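Local coordinates for protein ComZ (PDB 6QVI) that probably serves as a DNA receptor at the pilus tip in natural transformation, being a competence-associated pilin with a beta-solenoid domain, at residues A[301-306]-A[347-352]; A[358-363]-A[367-372]; A[379-384]-A[401-406]. All coordinates share one frame; numbering follows the deposited sequence.

Followed from the N terminus, the three contacts come in series: each closes its own loop before the next opens, and none nests or crosses. Interaction 1 closes a loop of 40 residues, bringing 301-306 to the end of strand 343-348. Interaction 2 closes a tight hairpin between strands 357-360 and 366-371, in the same sheet as 343-348. Interaction 3 then brings together two walls of the solenoid, 379-384 and 401-406. The centres lie about 16 to 19 Å apart. Interaction 2 connects with both others by packing: Ala303 CB lies 4.3 Å from Phe371 O, and Leu368 CD2 lies 4.0 Å from Leu383 CD2.

Interaction 1 (A[301-306]-A[347-352]); sequences KAALRI and FTRLDG
Leu304 and Phe347 mark the closest backbone approach, with their CA atoms 8.7 Å apart, too far for strand pairing, so the contact depends on the Phe347 side chain reaching across. Segment 301-306 runs into strand 304-309, while 347-352 leaves its strand and reverses in a type I turn from Arg349 to Gly352, closed by a bond from Gly352 N to Arg349 O.

Phe347 does most of the bridging. Its CG sits between the backbone N and the carbonyl carbon (chi1 61°), and the ring is carried toward 301-306, where Phe347 CZ comes 3.7 Å from Ala303 O. On the same ring Phe347 CE1 lies 4.4 Å from Leu304 CD2. Both neighbours approach the ring obliquely. A large flat apolar group spans the distance, and the short methyl of Ala303 lets it come close to the backbone. Arg349 adds its NH2 end, 4.2 Å from Ala303 CB, while Phe347 CE2 lies over one guanidinium face of Arg349, displaced toward its rim. The group's NH1 is hydrogen-bonded to Arg354 O, which helps fix its position.

Pro318 and Ala321 also pack on Phe347, and Pro318 touches Leu304 too, making a small apolar cluster. Strand 304-309 stands between its antiparallel partner 312-317 and the parallel strand 374-377, whereas strand 343-348 belongs to another sheet, flanked there by strands 354-355 and 357-360.

Interaction 2 (A[358-363]-A[367-372]); sequences RYTYTG and LLEVFG
Arg358 and Glu369 face each other in a beta hairpin within a six-stranded mixed sheet, its strand segments 358-360 and 367-371 running antiparallel at 166°. They form the hydrogen-bonded pair at its firm end: Arg358 N gives a bond to Glu369 O (2.9 Å), and Glu369 N returns one to Arg358 O (2.8 Å). At the second such pair, Thr360 with Leu367, both backbone bonds are weak, and beyond it Thr362 and Gly363 lead into an exposed turn.

Between them Tyr359 and Leu368 form the non-hydrogen-bonded pair, buried on the other face from Arg358 and Glu369. Tyr359 presents its ring edge to Leu367 O and meets Leu368 CB obliquely through CD1, 4.3 Å away. Tyrosine suits this place: its ring packs against Leu338 while its OH is hydrogen-bonded to Asp339 O.

The more open face carries the charges. Arg358 and Glu369 lie side by side and point the same way, and the arginine chain, bent at chi2 and chi3, brings the guanidinium back over the glutamate. The planes of guanidinium and carboxylate are 64° apart. No N-H points at Glu369 OE1, so only the charges attract in this salt bridge: the oxygen stands above one guanidinium face, 3.3 Å from Arg358 NH1.

Interaction 3 (A[379-384]-A[401-406]); sequences IDAVLN and LAVLKL
The beta-solenoid domain of ComZ supplies the setting here: Ala381 and Val403 meet in its interior, between two walls of stacked strands. Strand 380-383 stacks in parallel between 335-337 and 409-415, and strand 398-406 lies in parallel between 374-377 and 432-437. Strand 398-406 also pairs antiparallel with 409-415, so the walls share a strand, but 379-384 and 401-406 are not themselves paired. The closest CA atoms, those of Ile379 and Val403, are 6.3 Å apart, and the two segments are held by packing alone.

Val403 points toward 379-384 and supplies the touching methyl. Its CG1 stands beside the backbone N and opposite the carbonyl carbon (chi1 -76°), a rotation that sets Val403 CG1 3.8 Å from Ala381 CB. Alanine suits the facing position because its single methyl also points inward and lets the branched valine approach. Ile379 contributes chiefly its backbone, while the end of its side chain leads away to pack on Met331 and Leu336.

Asp380 leaves its backbone away from 401-406, though its end swings back, and its OD2 takes a hydrogen bond from Asn412 N. Leu404 also turns away, against Val375 and Glu377 of the strand beside it. Ala381 has backbone hydrogen bonds with Asn412 and Asp414. Two residues earlier, Ile379 O lies 3.8 Å from Val403 CB.

Interaction 1 (A[301-306]-A[347-352])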
loop_
_atom_site.group_PDB
_atom_site.type_symbol
_atom_site.label_atom_id
_atom_site.label_comp_id
_atom_site.label_asym_id
_atom_site.label_seq_id
_atom_site.Cartn_x
_atom_site.Cartn_y
_atom_site.Cartn_z
ATOM N N LYS A 301 4.845 -16.543 -12.957
ATOM C CA LYS A 301 3.659 -16.889 -12.216
ATOM C C LYS A 301 2.391 -16.749 -13.001
ATOM O O LYS A 301 1.315 -16.932 -12.490
ATOM C CB LYS A 301 3.581 -16.064 -10.958
ATOM C CG LYS A 301 4.286 -16.715 -9.795
ATOM C CD LYS A 301 3.781 -16.180 -8.478
ATOM C CE LYS A 301 3.063 -17.245 -7.679
ATOM N NZ LYS A 301 1.864 -16.703 -6.975
ATOM N N ALA A 302 2.520 -16.436 -14.263
ATOM C CA ALA A 302 1.375 -16.258 -15.106
ATOM C C ALA A 302 0.673 -17.523 -15.418
ATOM O O ALA A 302 1.283 -18.528 -15.658
ATOM C CB ALA A 302 1.813 -15.648 -16.386
ATOM N N ALA A 303 -0.635 -17.456 -15.445
ATOM C CA ALA A 303 -1.420 -18.596 -15.790
ATOM C C ALA A 303 -1.449 -18.606 -17.284
ATOM O O ALA A 303 -1.125 -19.581 -17.902
ATOM C CB ALA A 303 -2.813 -18.443 -15.260
ATOM N N LEU A 304 -1.844 -17.488 -17.856
ATOM C CA LEU A 304 -1.913 -17.328 -19.277
ATOM C C LEU A 304 -0.858 -16.338 -19.632
ATOM O O LEU A 304 -0.852 -15.266 -19.117
ATOM C CB LEU A 304 -3.266 -16.762 -19.643
ATOM C CG LEU A 304 -3.710 -16.879 -21.085
ATOM C CD1 LEU A 304 -3.358 -15.636 -21.842
ATOM C CD2 LEU A 304 -2.995 -18.034 -21.713
ATOM N N ARG A 305 0.038 -16.690 -20.524
ATOM C CA ARG A 305 1.072 -15.774 -20.907
ATOM C C ARG A 305 1.374 -15.907 -22.363
ATOM O O ARG A 305 1.749 -16.948 -22.798
ATOM C CB ARG A 305 2.317 -16.076 -20.134
ATOM C CG ARG A 305 3.527 -15.481 -20.768
ATOM C CD ARG A 305 4.576 -15.215 -19.746
ATOM N NE ARG A 305 5.837 -14.967 -20.378
ATOM C CZ ARG A 305 6.791 -15.855 -20.425
ATOM N NH1 ARG A 305 6.597 -17.006 -19.860
ATOM N NH2 ARG A 305 7.922 -15.591 -21.005
ATOM N N ILE A 306 1.227 -14.823 -23.110
ATOM C CA ILE A 306 1.459 -14.811 -24.539
ATOM C C ILE A 306 2.456 -13.775 -24.938
ATOM O O ILE A 306 2.396 -12.694 -24.466
ATOM C CB ILE A 306 0.178 -14.424 -25.248
ATOM C CG1 ILE A 306 -0.957 -15.276 -24.752
ATOM C CG2 ILE A 306 0.299 -14.637 -26.730
ATOM C CD1 ILE A 306 -2.179 -15.129 -25.594
ATOM N N PHE A 347 -8.589 -21.968 -20.435
ATOM C CA PHE A 347 -8.111 -23.325 -20.633
ATOM C C PHE A 347 -8.407 -24.089 -19.351
ATOM O O PHE A 347 -8.603 -23.494 -18.284
ATOM C CB PHE A 347 -6.614 -23.369 -20.963
ATOM C CG PHE A 347 -5.745 -22.802 -19.879
ATOM C CD1 PHE A 347 -5.422 -21.454 -19.867
ATOM C CD2 PHE A 347 -5.265 -23.618 -18.850
ATOM C CE1 PHE A 347 -4.618 -20.921 -18.852
ATOM C CE2 PHE A 347 -4.472 -23.096 -17.835
ATOM C CZ PHE A 347 -4.146 -21.744 -17.838
ATOM N N THR A 348 -8.386 -25.408 -19.405
ATOM C CA THR A 348 -8.663 -26.173 -18.215
ATOM C C THR A 348 -7.471 -26.951 -17.797
ATOM O O THR A 348 -6.875 -27.637 -18.590
ATOM C CB THR A 348 -9.701 -27.215 -18.493
ATOM O OG1 THR A 348 -9.159 -28.105 -19.460
ATOM C CG2 THR A 348 -10.917 -26.571 -19.050
ATOM N N ARG A 349 -7.165 -26.884 -16.518
ATOM C CA ARG A 349 -6.025 -27.582 -15.987
ATOM C C ARG A 349 -6.269 -29.048 -15.763
ATOM O O ARG A 349 -7.355 -29.570 -15.931
ATOM C CB ARG A 349 -5.611 -26.981 -14.658
ATOM C CG ARG A 349 -5.335 -25.505 -14.713
ATOM C CD ARG A 349 -4.261 -25.098 -13.728
ATOM N NE ARG A 349 -4.163 -23.655 -13.677
ATOM C CZ ARG A 349 -5.208 -22.868 -13.502
ATOM N NH1 ARG A 349 -6.401 -23.396 -13.350
ATOM N NH2 ARG A 349 -5.062 -21.562 -13.473
ATOM N N LEU A 350 -5.202 -29.690 -15.336
ATOM C CA LEU A 350 -5.166 -31.094 -15.026
ATOM C C LEU A 350 -6.279 -31.425 -14.073
ATOM O O LEU A 350 -7.093 -32.285 -14.343
ATOM C CB LEU A 350 -3.832 -31.407 -14.360
ATOM C CG LEU A 350 -2.842 -30.231 -14.302
ATOM C CD1 LEU A 350 -1.572 -30.549 -13.529
ATOM C CD2 LEU A 350 -2.505 -29.728 -15.696
ATOM N N ASP A 351 -6.326 -30.695 -12.966
ATOM C CA ASP A 351 -7.321 -30.905 -11.923
ATOM C C ASP A 351 -8.686 -30.265 -12.108
ATOM O O ASP A 351 -9.377 -30.023 -11.137
ATOM C CB ASP A 351 -6.774 -30.459 -10.567
ATOM C CG ASP A 351 -5.479 -29.695 -10.683
ATOM O OD1 ASP A 351 -4.969 -29.233 -9.648
ATOM O OD2 ASP A 351 -4.964 -29.561 -11.809
ATOM N N GLY A 352 -9.084 -29.979 -13.332
ATOM C CA GLY A 352 -10.389 -29.403 -13.553
ATOM C C GLY A 352 -10.552 -27.954 -13.170
ATOM O O GLY A 352 -11.666 -27.477 -13.010
#

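Interaction 2 (A[358-363]-A[367-372])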
loop_
_atom_site.group_PDB
_atom_site.type_symbol
_atom_site.label_atom_id
_atom_site.label_comp_id
_atom_site.label_asym_id
_atom_site.label_seq_id
_atom_site.Cartn_x
_atom_site.Cartn_y
_atom_site.Cartn_z
ATOM N N ARG A 358 -11.826 -14.695 -20.041
ATOM C CA ARG A 358 -12.949 -14.922 -20.935
ATOM C C ARG A 358 -13.780 -13.651 -20.970
ATOM O O ARG A 358 -14.010 -13.042 -19.921
ATOM C CB ARG A 358 -13.788 -16.105 -20.469
ATOM C CG ARG A 358 -14.944 -16.402 -21.363
ATOM C CD ARG A 358 -15.188 -17.884 -21.389
ATOM N NE ARG A 358 -15.294 -18.408 -20.038
ATOM C CZ ARG A 358 -16.446 -18.583 -19.411
ATOM N NH1 ARG A 358 -17.582 -18.277 -20.030
ATOM N NH2 ARG A 358 -16.467 -19.063 -18.174
ATOM N N TYR A 359 -14.164 -13.210 -22.165
ATOM C CA TYR A 359 -14.873 -11.941 -22.313
ATOM C C TYR A 359 -16.185 -12.157 -23.080
ATOM O O TYR A 359 -16.181 -12.294 -24.308
ATOM C CB TYR A 359 -14.005 -10.916 -23.032
ATOM C CG TYR A 359 -14.727 -9.627 -23.410
ATOM C CD1 TYR A 359 -15.668 -9.037 -22.562
ATOM C CD2 TYR A 359 -14.583 -9.095 -24.688
ATOM C CE1 TYR A 359 -16.336 -7.869 -22.944
ATOM C CE2 TYR A 359 -15.268 -7.972 -25.092
ATOM C CZ TYR A 359 -16.129 -7.331 -24.220
ATOM O OH TYR A 359 -16.796 -6.184 -24.638
ATOM N N THR A 360 -17.298 -12.232 -22.356
ATOM C CA THR A 360 -18.600 -12.381 -22.996
ATOM C C THR A 360 -19.157 -11.010 -23.381
ATOM O O THR A 360 -18.791 -9.979 -22.803
ATOM C CB THR A 360 -19.579 -13.127 -22.086
ATOM O OG1 THR A 360 -18.890 -14.172 -21.391
ATOM C CG2 THR A 360 -20.654 -13.747 -22.911
ATOM N N TYR A 361 -20.074 -11.009 -24.354
ATOM C CA TYR A 361 -20.795 -9.811 -24.775
ATOM C C TYR A 361 -22.299 -10.085 -24.678
ATOM O O TYR A 361 -22.788 -11.127 -25.120
ATOM C CB TYR A 361 -20.394 -9.419 -26.209
ATOM C CG TYR A 361 -21.297 -8.390 -26.879
ATOM C CD1 TYR A 361 -22.011 -7.438 -26.138
ATOM C CD2 TYR A 361 -21.521 -8.443 -28.245
ATOM C CE1 TYR A 361 -22.858 -6.535 -26.741
ATOM C CE2 TYR A 361 -22.374 -7.532 -28.864
ATOM C CZ TYR A 361 -23.042 -6.587 -28.094
ATOM O OH TYR A 361 -23.890 -5.673 -28.655
ATOM N N THR A 362 -23.020 -9.120 -24.117
ATOM C CA THR A 362 -24.404 -9.238 -23.672
ATOM C C THR A 362 -25.412 -8.489 -24.535
ATOM O O THR A 362 -26.510 -8.997 -24.795
ATOM C CB THR A 362 -24.492 -8.683 -22.243
ATOM O OG1 THR A 362 -24.215 -7.270 -22.258
ATOM C CG2 THR A 362 -23.464 -9.296 -21.308
ATOM N N GLY A 363 -25.071 -7.290 -24.981
ATOM C CA GLY A 363 -26.063 -6.356 -25.474
ATOM C C GLY A 363 -26.185 -5.222 -24.477
ATOM O O GLY A 363 -26.280 -4.048 -24.851
ATOM N N LEU A 367 -19.098 -8.817 -19.688
ATOM C CA LEU A 367 -18.447 -9.585 -18.657
ATOM C C LEU A 367 -17.072 -10.023 -19.072
ATOM O O LEU A 367 -16.856 -10.435 -20.190
ATOM C CB LEU A 367 -19.292 -10.788 -18.317
ATOM C CG LEU A 367 -18.747 -11.588 -17.157
ATOM C CD1 LEU A 367 -18.511 -10.621 -16.034
ATOM C CD2 LEU A 367 -19.692 -12.677 -16.710
ATOM N N LEU A 368 -16.141 -9.929 -18.144
ATOM C CA LEU A 368 -14.775 -10.288 -18.377
ATOM C C LEU A 368 -14.316 -10.994 -17.146
ATOM O O LEU A 368 -14.071 -10.382 -16.146
ATOM C CB LEU A 368 -13.983 -9.025 -18.573
ATOM C CG LEU A 368 -12.534 -9.130 -18.228
ATOM C CD1 LEU A 368 -12.071 -10.429 -18.815
ATOM C CD2 LEU A 368 -11.834 -7.981 -18.900
ATOM N N GLU A 369 -14.221 -12.303 -17.215
ATOM C CA GLU A 369 -13.817 -13.074 -16.075
ATOM C C GLU A 369 -12.378 -13.410 -16.228
ATOM O O GLU A 369 -11.934 -13.659 -17.320
ATOM C CB GLU A 369 -14.616 -14.359 -16.016
ATOM C CG GLU A 369 -15.989 -14.262 -16.645
ATOM C CD GLU A 369 -16.668 -15.605 -16.790
ATOM O OE1 GLU A 369 -17.217 -15.871 -17.861
ATOM O OE2 GLU A 369 -16.659 -16.392 -15.837
ATOM N N VAL A 370 -11.637 -13.398 -15.133
ATOM C CA VAL A 370 -10.230 -13.712 -15.185
ATOM C C VAL A 370 -9.925 -14.777 -14.147
ATOM O O VAL A 370 -10.237 -14.594 -12.996
ATOM C CB VAL A 370 -9.387 -12.473 -14.901
ATOM C CG1 VAL A 370 -7.939 -12.792 -15.060
ATOM C CG2 VAL A 370 -9.711 -11.354 -15.855
ATOM N N PHE A 371 -9.330 -15.892 -14.554
ATOM C CA PHE A 371 -9.015 -16.983 -13.636
ATOM C C PHE A 371 -7.527 -17.139 -13.574
ATOM O O PHE A 371 -6.915 -17.580 -14.511
ATOM C CB PHE A 371 -9.611 -18.270 -14.146
ATOM C CG PHE A 371 -10.974 -18.117 -14.720
ATOM C CD1 PHE A 371 -11.169 -17.421 -15.877
ATOM C CD2 PHE A 371 -12.046 -18.696 -14.108
ATOM C CE1 PHE A 371 -12.421 -17.287 -16.413
ATOM C CE2 PHE A 371 -13.301 -18.569 -14.634
ATOM C CZ PHE A 371 -13.487 -17.865 -15.792
ATOM N N GLY A 372 -6.923 -16.707 -12.468
ATOM C CA GLY A 372 -5.494 -16.635 -12.328
ATOM C C GLY A 372 -5.012 -15.360 -12.984
ATOM O O GLY A 372 -5.800 -14.510 -13.403
#

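Interaction 3 (A[379-384]-A[401-406])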
loop_
_atom_site.group_PDB
_atom_site.type_symbol
_atom_site.label_atom_id
_atom_site.label_comp_id
_atom_site.label_asym_id
_atom_site.label_seq_id
_atom_site.Cartn_x
_atom_site.Cartn_y
_atom_site.Cartn_z
ATOM N N ILE A 379 1.833 -6.548 -26.642
ATOM C CA ILE A 379 0.433 -6.496 -27.033
ATOM C C ILE A 379 -0.161 -5.314 -26.294
ATOM O O ILE A 379 0.184 -5.082 -25.134
ATOM C CB ILE A 379 -0.311 -7.794 -26.658
ATOM C CG1 ILE A 379 0.035 -8.930 -27.631
ATOM C CG2 ILE A 379 -1.819 -7.555 -26.577
ATOM C CD1 ILE A 379 -0.531 -10.276 -27.202
ATOM N N ASP A 380 -0.942 -4.502 -26.984
ATOM C CA ASP A 380 -1.720 -3.499 -26.291
ATOM C C ASP A 380 -3.112 -4.055 -26.009
ATOM O O ASP A 380 -3.554 -5.035 -26.611
ATOM C CB ASP A 380 -1.773 -2.209 -27.107
ATOM C CG ASP A 380 -0.433 -1.454 -27.077
ATOM O OD1 ASP A 380 -0.214 -0.479 -27.843
ATOM O OD2 ASP A 380 0.418 -1.856 -26.247
ATOM N N ALA A 381 -3.797 -3.439 -25.063
ATOM C CA ALA A 381 -5.153 -3.850 -24.761
ATOM C C ALA A 381 -6.031 -2.621 -24.719
ATOM O O ALA A 381 -5.630 -1.602 -24.153
ATOM C CB ALA A 381 -5.216 -4.619 -23.426
ATOM N N VAL A 382 -7.217 -2.712 -25.315
ATOM C CA VAL A 382 -8.224 -1.672 -25.161
ATOM C C VAL A 382 -9.517 -2.409 -24.823
ATOM O O VAL A 382 -9.812 -3.457 -25.419
ATOM C CB VAL A 382 -8.398 -0.802 -26.444
ATOM C CG1 VAL A 382 -7.018 -0.400 -27.059
ATOM C CG2 VAL A 382 -9.424 -1.355 -27.404
ATOM N N LEU A 383 -10.200 -1.958 -23.766
ATOM C CA LEU A 383 -11.553 -2.392 -23.440
ATOM C C LEU A 383 -12.438 -1.240 -23.839
ATOM O O LEU A 383 -12.363 -0.157 -23.243
ATOM C CB LEU A 383 -11.744 -2.727 -21.961
ATOM C CG LEU A 383 -10.998 -3.871 -21.332
ATOM C CD1 LEU A 383 -9.637 -3.403 -21.038
ATOM C CD2 LEU A 383 -11.720 -4.183 -20.047
ATOM N N ASN A 384 -13.251 -1.463 -24.858
ATOM C CA ASN A 384 -13.926 -0.365 -25.510
ATOM C C ASN A 384 -15.371 -0.206 -25.085
ATOM O O ASN A 384 -16.037 0.702 -25.582
ATOM C CB ASN A 384 -13.846 -0.550 -27.017
ATOM C CG ASN A 384 -13.806 0.754 -27.752
ATOM O OD1 ASN A 384 -13.171 0.877 -28.796
ATOM N ND2 ASN A 384 -14.513 1.745 -27.219
ATOM N N LEU A 401 -4.075 -8.495 -14.836
ATOM C CA LEU A 401 -3.857 -8.443 -16.267
ATOM C C LEU A 401 -2.604 -7.618 -16.464
ATOM O O LEU A 401 -2.571 -6.440 -16.079
ATOM C CB LEU A 401 -5.008 -7.757 -16.991
ATOM C CG LEU A 401 -5.065 -7.821 -18.526
ATOM C CD1 LEU A 401 -6.404 -7.207 -18.956
ATOM C CD2 LEU A 401 -3.843 -7.201 -19.309
ATOM N N ALA A 402 -1.603 -8.188 -17.116
ATOM C CA ALA A 402 -0.412 -7.422 -17.440
ATOM C C ALA A 402 -0.324 -7.256 -18.943
ATOM O O ALA A 402 -0.487 -8.226 -19.688
ATOM C CB ALA A 402 0.850 -8.097 -16.936
ATOM N N VAL A 403 -0.049 -6.034 -19.373
ATOM C CA VAL A 403 0.376 -5.750 -20.730
ATOM C C VAL A 403 1.789 -5.207 -20.605
ATOM O O VAL A 403 2.003 -4.120 -20.053
ATOM C CB VAL A 403 -0.551 -4.768 -21.461
ATOM C CG1 VAL A 403 -1.848 -5.438 -21.907
ATOM C CG2 VAL A 403 -0.901 -3.617 -20.536
ATOM N N LEU A 404 2.753 -5.977 -21.081
ATOM C CA LEU A 404 4.159 -5.640 -20.981
ATOM C C LEU A 404 4.737 -5.304 -22.346
ATOM O O LEU A 404 4.239 -5.752 -23.383
ATOM C CB LEU A 404 4.931 -6.811 -20.367
ATOM C CG LEU A 404 4.376 -7.392 -19.059
ATOM C CD1 LEU A 404 5.373 -8.401 -18.552
ATOM C CD2 LEU A 404 4.081 -6.308 -18.004
ATOM N N LYS A 405 5.807 -4.524 -22.348
ATOM C CA LYS A 405 6.480 -4.252 -23.605
ATOM C C LYS A 405 7.376 -5.418 -23.984
ATOM O O LYS A 405 7.933 -6.107 -23.136
ATOM C CB LYS A 405 7.316 -2.972 -23.528
ATOM C CG LYS A 405 6.522 -1.732 -23.237
ATOM C CD LYS A 405 7.431 -0.514 -23.352
ATOM C CE LYS A 405 6.642 0.766 -23.189
ATOM N NZ LYS A 405 7.534 1.945 -23.327
ATOM N N LEU A 406 7.513 -5.638 -25.276
ATOM C CA LEU A 406 8.404 -6.666 -25.786
ATOM C C LEU A 406 9.055 -6.096 -27.036
ATOM O O LEU A 406 8.354 -5.813 -28.010
ATOM C CB LEU A 406 7.647 -7.954 -26.078
ATOM C CG LEU A 406 8.542 -9.156 -26.371
ATOM C CD1 LEU A 406 9.791 -9.211 -25.428
ATOM C CD2 LEU A 406 7.728 -10.467 -26.325
#